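Local coordinates for cobalamin-binding protein (Desulfitobacterium hafniense, PDB 4JGI) that binds methylcobalamin in a Rossmann-like domain and probably serves as the methyl-carrying corrinoid protein of an O-demethylase system, at residues 51-56 and 196-201; 175-180 and 184-189. All coordinates share one frame; numbering follows the deposited sequence.

Contact 1: residues 51-56 and 196-201; sequences ERFDSG and STNAAD
D54, near the C-terminal end of helix 32-54, turns its carboxylate to T197 and N198, which lead into helix 199-209. N198 ND2 donates to D54 OD1 at 2.7 Å with an N-H...O angle of 151°; the acceptor lies in the amide plane, yet the donor stands 51° out of the carboxylate plane. T197 OG1 gives its proton to the syn lone pair of D54 OD2 at 3.0 Å, so each carboxylate oxygen has its own donor. N198 is the tightly packed part: it is buried, and its CB lies 3.8 Å from F53 CD2. Its chi1 of 66° sets CG between the backbone N and carbonyl carbon, and the amide's turn about chi2 then sends ND2 to D54 and OD1 to the helix start, where N198, the N-cap residue, accepts from D201 N at 3.0 Å. With an alanine at N198, D54 OD1 would probably lose its amide donor and helix 199-209 the side-chain cap on its first turn. The loose side is at D54 and T197, both exposed to solvent; after D54 the chain leaves the helix through a Schellman motif at G56. D201 OD2 accepts from T197 N at 3.0 Å, one residue ahead of the N-cap. The contact joins the helical region to the Rossmann-like domain beside the cofactor: F53 packs on helix 60-77, A199 N binds the cobalamin, and A199 and A200 rest against helix 104-115.

Contact 2: residues 175-180 and 184-189; sequences VIIGGV and ENVCQR
I177 reaches from strand 174-178 to helix 184-190 with a single methyl, CD1, which meets V186 and C187. Its chi1 of 65° sets CG1 between the backbone N and carbonyl carbon, and chi2 of 174° then extends the chain fully, carrying CD1 to the helix surface. There CD1 stands 3.8 Å from C187 CA and 4.2 Å from C187 CB, so the cysteine is touched at its backbone end rather than at sulfur. V186 offers one branch: CG1, anti to the backbone N, approaches I177 CD1 to 3.9 Å, the two side chains meeting at a slant. The methyl thus rests on two consecutive helical residues, all three being buried, and the contact is wholly apolar, with 96 Å² of surface hidden.

Strand 174-178, helix 184-190 and strand 194-195 form a beta-alpha-beta unit of the Rossmann-like cobalamin-binding domain, and this contact seats the crossover helix on its first strand. F195 on the second strand touches both I177 and C187, extending the same apolar layer. G178 and G179 carry the strand's end into the ligand pocket; the positive phi of G179 (138°) would force a CB against the preceding carbonyl O, and its N makes a weak hydrogen bond to the cobalamin. On the helix's outer side, exposed Q188 folds back over one turn: NE2 donates to E184 OE2 at 2.9 Å, nearly in line with the C-O bond, although the acceptor is tilted from the amide plane of Q188.

From the N terminus, the chain runs through the helical B12-binding region to 51-56, where contact 1 opens a loop that closes 140 residues later at 196-201. Within that loop, the chain builds helix 60-77 and most of the Rossmann-like domain before reaching 175-180. Contact 2 then closes a far shorter loop at 184-189, nested inside the first rather than crossing it. Contact 1 joins the two domains, whereas contact 2 is internal to one beta-alpha-beta unit. Their centres are 15 Å apart, but they touch where S196 N lies 3.0 Å from I177 O, a probable backbone hydrogen bond from the residue just after strand 194-195 to strand 174-178.

Contact 1: residues 51-56 and 196-201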
ATOM      1  N   GLU A  51      10.051  -8.169   3.542  1.00 21.84           N
ATOM      2  CA  GLU A  51      11.413  -8.411   4.021  1.00 22.87           C
ATOM      3  C   GLU A  51      12.091  -9.539   3.177  1.00 23.19           C
ATOM      4  O   GLU A  51      13.240  -9.468   2.787  1.00 24.69           O
ATOM      5  CB  GLU A  51      11.367  -8.839   5.494  1.00 25.33           C
ATOM      6  CG  GLU A  51      11.052  -7.665   6.410  1.00 30.92           C
ATOM      7  CD  GLU A  51      10.685  -8.032   7.849  1.00 41.78           C
ATOM      8  OE1 GLU A  51      10.765  -9.220   8.262  1.00 48.51           O
ATOM      9  OE2 GLU A  51      10.321  -7.102   8.593  1.00 41.85           O
ATOM     10  N   ARG A  52      11.314 -10.568   2.859  1.00 20.82           N
ATOM     11  CA  ARG A  52      11.751 -11.698   2.046  1.00 21.00           C
ATOM     12  C   ARG A  52      12.005 -11.405   0.574  1.00 23.30           C
ATOM     13  O   ARG A  52      12.854 -12.023  -0.085  1.00 24.20           O
ATOM     14  CB  ARG A  52      10.826 -12.902   2.276  1.00 21.30           C
ATOM     15  CG  ARG A  52      10.788 -13.364   3.716  1.00 23.89           C
ATOM     16  CD  ARG A  52       9.797 -14.430   3.986  1.00 25.59           C
ATOM     17  NE  ARG A  52      10.188 -15.728   3.452  1.00 23.69           N
ATOM     18  CZ  ARG A  52       9.481 -16.847   3.753  1.00 24.91           C
ATOM     19  NH1 ARG A  52       8.406 -16.774   4.556  1.00 24.69           N
ATOM     20  NH2 ARG A  52       9.824 -18.021   3.268  1.00 28.01           N
ATOM     21  N   PHE A  53      11.294 -10.426   0.043  1.00 20.70           N
ATOM     22  CA  PHE A  53      11.608  -9.870  -1.247  1.00 21.39           C
ATOM     23  C   PHE A  53      12.937  -9.068  -1.187  1.00 23.09           C
ATOM     24  O   PHE A  53      13.752  -9.213  -2.099  1.00 23.77           O
ATOM     25  CB  PHE A  53      10.446  -8.986  -1.696  1.00 21.20           C
ATOM     26  CG  PHE A  53      10.700  -8.289  -2.993  1.00 19.54           C
ATOM     27  CD1 PHE A  53      10.487  -8.947  -4.170  1.00 21.04           C
ATOM     28  CD2 PHE A  53      11.241  -7.002  -3.043  1.00 21.28           C
ATOM     29  CE1 PHE A  53      10.757  -8.343  -5.394  1.00 21.96           C
ATOM     30  CE2 PHE A  53      11.506  -6.376  -4.229  1.00 25.00           C
ATOM     31  CZ  PHE A  53      11.284  -7.047  -5.407  1.00 22.65           C
ATOM     32  N   ASP A  54      13.079  -8.252  -0.176  1.00 23.61           N
ATOM     33  CA  ASP A  54      14.248  -7.378  -0.081  1.00 25.92           C
ATOM     34  C   ASP A  54      15.520  -8.188   0.102  1.00 26.98           C
ATOM     35  O   ASP A  54      16.540  -7.779  -0.378  1.00 29.80           O
ATOM     36  CB  ASP A  54      14.142  -6.336   1.044  1.00 26.78           C
ATOM     37  CG  ASP A  54      13.251  -5.137   0.639  1.00 33.54           C
ATOM     38  OD1 ASP A  54      12.905  -4.960  -0.588  1.00 31.66           O
ATOM     39  OD2 ASP A  54      12.884  -4.391   1.559  1.00 36.80           O
ATOM     40  N   SER A  55      15.414  -9.382   0.685  1.00 25.88           N
ATOM     41  CA  SER A  55      16.565 -10.288   0.870  1.00 28.48           C
ATOM     42  C   SER A  55      16.941 -11.014  -0.386  1.00 30.29           C
ATOM     43  O   SER A  55      18.030 -11.580  -0.463  1.00 31.93           O
ATOM     44  CB  SER A  55      16.228 -11.279   1.969  1.00 30.57           C
ATOM     45  OG  SER A  55      15.375 -12.363   1.453  1.00 31.56           O
ATOM     46  N   GLY A  56      16.036 -11.019  -1.390  1.00 27.49           N
ATOM     47  CA  GLY A  56      16.216 -11.705  -2.640  1.00 26.09           C
ATOM     48  C   GLY A  56      15.601 -13.122  -2.693  1.00 29.05           C
ATOM     49  O   GLY A  56      15.707 -13.758  -3.695  1.00 30.81           O
ATOM     50  N   SER A 196       9.280   3.996  -0.724  1.00 24.77           N
ATOM     51  CA  SER A 196       9.168   2.532  -0.441  1.00 28.45           C
ATOM     52  C   SER A 196      10.307   1.748  -1.017  1.00 27.03           C
ATOM     53  O   SER A 196      10.654   1.983  -2.162  1.00 34.88           O
ATOM     54  CB  SER A 196       7.816   1.949  -0.942  1.00 31.08           C
ATOM     55  OG  SER A 196       7.490   2.553  -2.145  1.00 34.06           O
ATOM     56  N   THR A 197      10.703   0.659  -0.358  1.00 30.83           N
ATOM     57  CA  THR A 197      11.649  -0.295  -1.039  1.00 35.78           C
ATOM     58  C   THR A 197      10.918  -1.295  -2.000  1.00 31.30           C
ATOM     59  O   THR A 197      11.402  -1.765  -3.034  1.00 44.34           O
ATOM     60  CB  THR A 197      12.461  -1.074   0.005  1.00 37.71           C
ATOM     61  OG1 THR A 197      11.570  -1.787   0.873  1.00 37.40           O
ATOM     62  CG2 THR A 197      13.333  -0.080   0.835  1.00 33.73           C
ATOM     63  N   ASN A 198       9.699  -1.560  -1.645  1.00 28.51           N
ATOM     64  CA  ASN A 198       8.889  -2.471  -2.314  1.00 19.19           C
ATOM     65  C   ASN A 198       7.486  -2.190  -1.818  1.00 20.78           C
ATOM     66  O   ASN A 198       7.298  -1.471  -0.826  1.00 21.68           O
ATOM     67  CB  ASN A 198       9.273  -3.924  -2.167  1.00 24.36           C
ATOM     68  CG  ASN A 198       9.112  -4.419  -0.775  1.00 22.43           C
ATOM     69  OD1 ASN A 198       8.002  -4.495  -0.283  1.00 21.93           O
ATOM     70  ND2 ASN A 198      10.245  -4.768  -0.102  1.00 25.85           N
ATOM     71  N   ALA A 199       6.506  -2.694  -2.501  1.00 16.80           N
ATOM     72  CA  ALA A 199       5.159  -2.347  -2.243  1.00 15.64           C
ATOM     73  C   ALA A 199       4.686  -2.748  -0.852  1.00 18.21           C
ATOM     74  O   ALA A 199       3.872  -2.048  -0.232  1.00 17.11           O
ATOM     75  CB  ALA A 199       4.241  -2.961  -3.274  1.00 18.71           C
ATOM     76  N   ALA A 200       5.189  -3.866  -0.364  1.00 17.69           N
ATOM     77  CA  ALA A 200       4.797  -4.292   0.987  1.00 18.41           C
ATOM     78  C   ALA A 200       5.404  -3.355   2.071  1.00 18.48           C
ATOM     79  O   ALA A 200       4.706  -3.015   3.040  1.00 19.54           O
ATOM     80  CB  ALA A 200       5.219  -5.737   1.175  1.00 20.50           C
ATOM     81  N   ASP A 201       6.664  -2.959   1.867  1.00 18.32           N
ATOM     82  CA  ASP A 201       7.239  -1.932   2.724  1.00 21.22           C
ATOM     83  C   ASP A 201       6.425  -0.650   2.673  1.00 22.17           C
ATOM     84  O   ASP A 201       6.174   0.003   3.688  1.00 19.67           O
ATOM     85  CB  ASP A 201       8.657  -1.643   2.283  1.00 21.86           C
ATOM     86  CG  ASP A 201       9.334  -0.586   3.117  1.00 32.30           C
ATOM     87  OD1 ASP A 201       9.524  -0.858   4.310  1.00 36.55           O
ATOM     88  OD2 ASP A 201       9.759   0.464   2.526  1.00 34.68           O
TER

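Contact 2: residues 175-180 and 184-189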
ATOM      1  N   VAL A 175       3.032  12.195   1.933  1.00 15.20           N
ATOM      2  CA  VAL A 175       3.410  11.866   0.554  1.00 16.05           C
ATOM      3  C   VAL A 175       4.394  10.719   0.571  1.00 16.36           C
ATOM      4  O   VAL A 175       5.442  10.797   1.186  1.00 17.91           O
ATOM      5  CB  VAL A 175       4.033  13.016  -0.200  1.00 16.88           C
ATOM      6  CG1 VAL A 175       4.388  12.618  -1.613  1.00 18.19           C
ATOM      7  CG2 VAL A 175       3.020  14.195  -0.233  1.00 19.26           C
ATOM      8  N   ILE A 176       4.038   9.620  -0.119  1.00 16.36           N
ATOM      9  CA  ILE A 176       4.943   8.472  -0.293  1.00 15.70           C
ATOM     10  C   ILE A 176       5.223   8.325  -1.796  1.00 15.17           C
ATOM     11  O   ILE A 176       4.303   8.420  -2.603  1.00 15.56           O
ATOM     12  CB  ILE A 176       4.408   7.197   0.374  1.00 16.60           C
ATOM     13  CG1 ILE A 176       5.459   6.082   0.289  1.00 18.28           C
ATOM     14  CG2 ILE A 176       3.103   6.721  -0.243  1.00 16.90           C
ATOM     15  CD1 ILE A 176       5.089   4.883   1.132  1.00 19.90           C
ATOM     16  N   ILE A 177       6.488   8.069  -2.130  1.00 17.05           N
ATOM     17  CA  ILE A 177       6.874   7.853  -3.509  1.00 16.77           C
ATOM     18  C   ILE A 177       7.416   6.420  -3.654  1.00 17.45           C
ATOM     19  O   ILE A 177       7.964   5.817  -2.731  1.00 18.87           O
ATOM     20  CB  ILE A 177       7.885   8.891  -4.038  1.00 16.25           C
ATOM     21  CG1 ILE A 177       9.224   8.758  -3.255  1.00 19.09           C
ATOM     22  CG2 ILE A 177       7.225  10.277  -3.900  1.00 18.56           C
ATOM     23  CD1 ILE A 177      10.302   9.635  -3.807  1.00 22.27           C
ATOM     24  N   GLY A 178       7.250   5.937  -4.888  1.00 18.39           N
ATOM     25  CA  GLY A 178       7.783   4.640  -5.277  1.00 17.40           C
ATOM     26  C   GLY A 178       8.086   4.623  -6.739  1.00 18.74           C
ATOM     27  O   GLY A 178       7.777   5.526  -7.495  1.00 16.99           O
ATOM     28  N   GLY A 179       8.777   3.559  -7.141  1.00 19.72           N
ATOM     29  CA  GLY A 179       9.181   3.392  -8.547  1.00 19.98           C
ATOM     30  C   GLY A 179      10.613   2.880  -8.624  1.00 21.92           C
ATOM     31  O   GLY A 179      11.381   2.883  -7.656  1.00 20.66           O
ATOM     32  N   VAL A 180      10.985   2.424  -9.818  1.00 21.01           N
ATOM     33  CA  VAL A 180      12.305   1.826 -10.006  1.00 24.06           C
ATOM     34  C   VAL A 180      13.517   2.513  -9.349  1.00 23.36           C
ATOM     35  O   VAL A 180      14.245   1.893  -8.632  1.00 28.86           O
ATOM     36  CB  VAL A 180      12.564   1.524 -11.487  1.00 24.33           C
ATOM     37  CG1 VAL A 180      14.019   1.155 -11.684  1.00 28.76           C
ATOM     38  CG2 VAL A 180      11.641   0.385 -11.963  1.00 25.73           C
ATOM     39  N   GLU A 184      16.436   7.503  -0.822  1.00 27.74           N
ATOM     40  CA  GLU A 184      16.379   8.688   0.091  1.00 31.97           C
ATOM     41  C   GLU A 184      16.755   9.980  -0.618  1.00 28.77           C
ATOM     42  O   GLU A 184      16.190  11.041  -0.334  1.00 28.22           O
ATOM     43  CB  GLU A 184      17.264   8.497   1.313  1.00 39.50           C
ATOM     44  CG  GLU A 184      17.281   9.687   2.302  1.00 38.50           C
ATOM     45  CD  GLU A 184      15.918   9.983   2.943  1.00 50.71           C
ATOM     46  OE1 GLU A 184      15.076   9.067   3.083  1.00 65.71           O
ATOM     47  OE2 GLU A 184      15.672  11.145   3.338  1.00 73.41           O
ATOM     48  N   ASN A 185      17.718   9.926  -1.543  1.00 30.15           N
ATOM     49  CA  ASN A 185      18.096  11.121  -2.289  1.00 27.95           C
ATOM     50  C   ASN A 185      16.943  11.708  -3.135  1.00 28.75           C
ATOM     51  O   ASN A 185      16.688  12.910  -3.167  1.00 29.79           O
ATOM     52  CB  ASN A 185      19.314  10.847  -3.167  1.00 36.85           C
ATOM     53  CG  ASN A 185      19.671  12.049  -4.029  1.00 43.35           C
ATOM     54  OD1 ASN A 185      20.188  13.059  -3.527  1.00 65.60           O
ATOM     55  ND2 ASN A 185      19.390  11.959  -5.315  1.00 59.04           N
ATOM     56  N   VAL A 186      16.245  10.828  -3.840  1.00 30.13           N
ATOM     57  CA  VAL A 186      15.082  11.251  -4.650  1.00 26.69           C
ATOM     58  C   VAL A 186      13.955  11.746  -3.674  1.00 21.16           C
ATOM     59  O   VAL A 186      13.344  12.776  -3.937  1.00 24.15           O
ATOM     60  CB  VAL A 186      14.552  10.089  -5.504  1.00 24.26           C
ATOM     61  CG1 VAL A 186      13.274  10.472  -6.221  1.00 25.62           C
ATOM     62  CG2 VAL A 186      15.629   9.599  -6.463  1.00 26.54           C
ATOM     63  N   CYS A 187      13.776  11.091  -2.541  1.00 24.11           N
ATOM     64  CA  CYS A 187      12.742  11.441  -1.598  1.00 20.99           C
ATOM     65  C   CYS A 187      12.977  12.888  -1.094  1.00 24.00           C
ATOM     66  O   CYS A 187      12.084  13.713  -1.085  1.00 24.10           O
ATOM     67  CB  CYS A 187      12.721  10.465  -0.446  1.00 23.17           C
ATOM     68  SG  CYS A 187      11.469  10.753   0.802  1.00 28.67           S
ATOM     69  N   GLN A 188      14.224  13.155  -0.713  1.00 27.33           N
ATOM     70  CA  GLN A 188      14.614  14.527  -0.353  1.00 26.23           C
ATOM     71  C   GLN A 188      14.438  15.592  -1.452  1.00 25.82           C
ATOM     72  O   GLN A 188      13.925  16.681  -1.184  1.00 29.69           O
ATOM     73  CB  GLN A 188      16.049  14.520   0.095  1.00 31.56           C
ATOM     74  CG  GLN A 188      16.142  13.812   1.434  1.00 42.10           C
ATOM     75  CD  GLN A 188      15.384  14.540   2.537  1.00 54.82           C
ATOM     76  OE1 GLN A 188      15.547  15.752   2.687  1.00 74.38           O
ATOM     77  NE2 GLN A 188      14.540  13.814   3.315  1.00 61.07           N
ATOM     78  N   ARG A 189      14.783  15.254  -2.676  1.00 25.72           N
ATOM     79  CA  ARG A 189      14.659  16.204  -3.770  1.00 25.26           C
ATOM     80  C   ARG A 189      13.173  16.515  -4.073  1.00 23.48           C
ATOM     81  O   ARG A 189      12.766  17.638  -4.359  1.00 28.63           O
ATOM     82  CB  ARG A 189      15.349  15.685  -5.036  1.00 32.05           C
ATOM     83  CG  ARG A 189      15.385  16.728  -6.155  1.00 41.89           C
ATOM     84  CD  ARG A 189      16.487  16.403  -7.172  1.00 60.42           C
ATOM     85  NE  ARG A 189      16.596  14.957  -7.424  1.00 77.49           N
ATOM     86  CZ  ARG A 189      15.890  14.267  -8.325  1.00 79.31           C
ATOM     87  NH1 ARG A 189      15.002  14.861  -9.120  1.00 98.17           N
ATOM     88  NH2 ARG A 189      16.084  12.960  -8.435  1.00 75.31           N
TER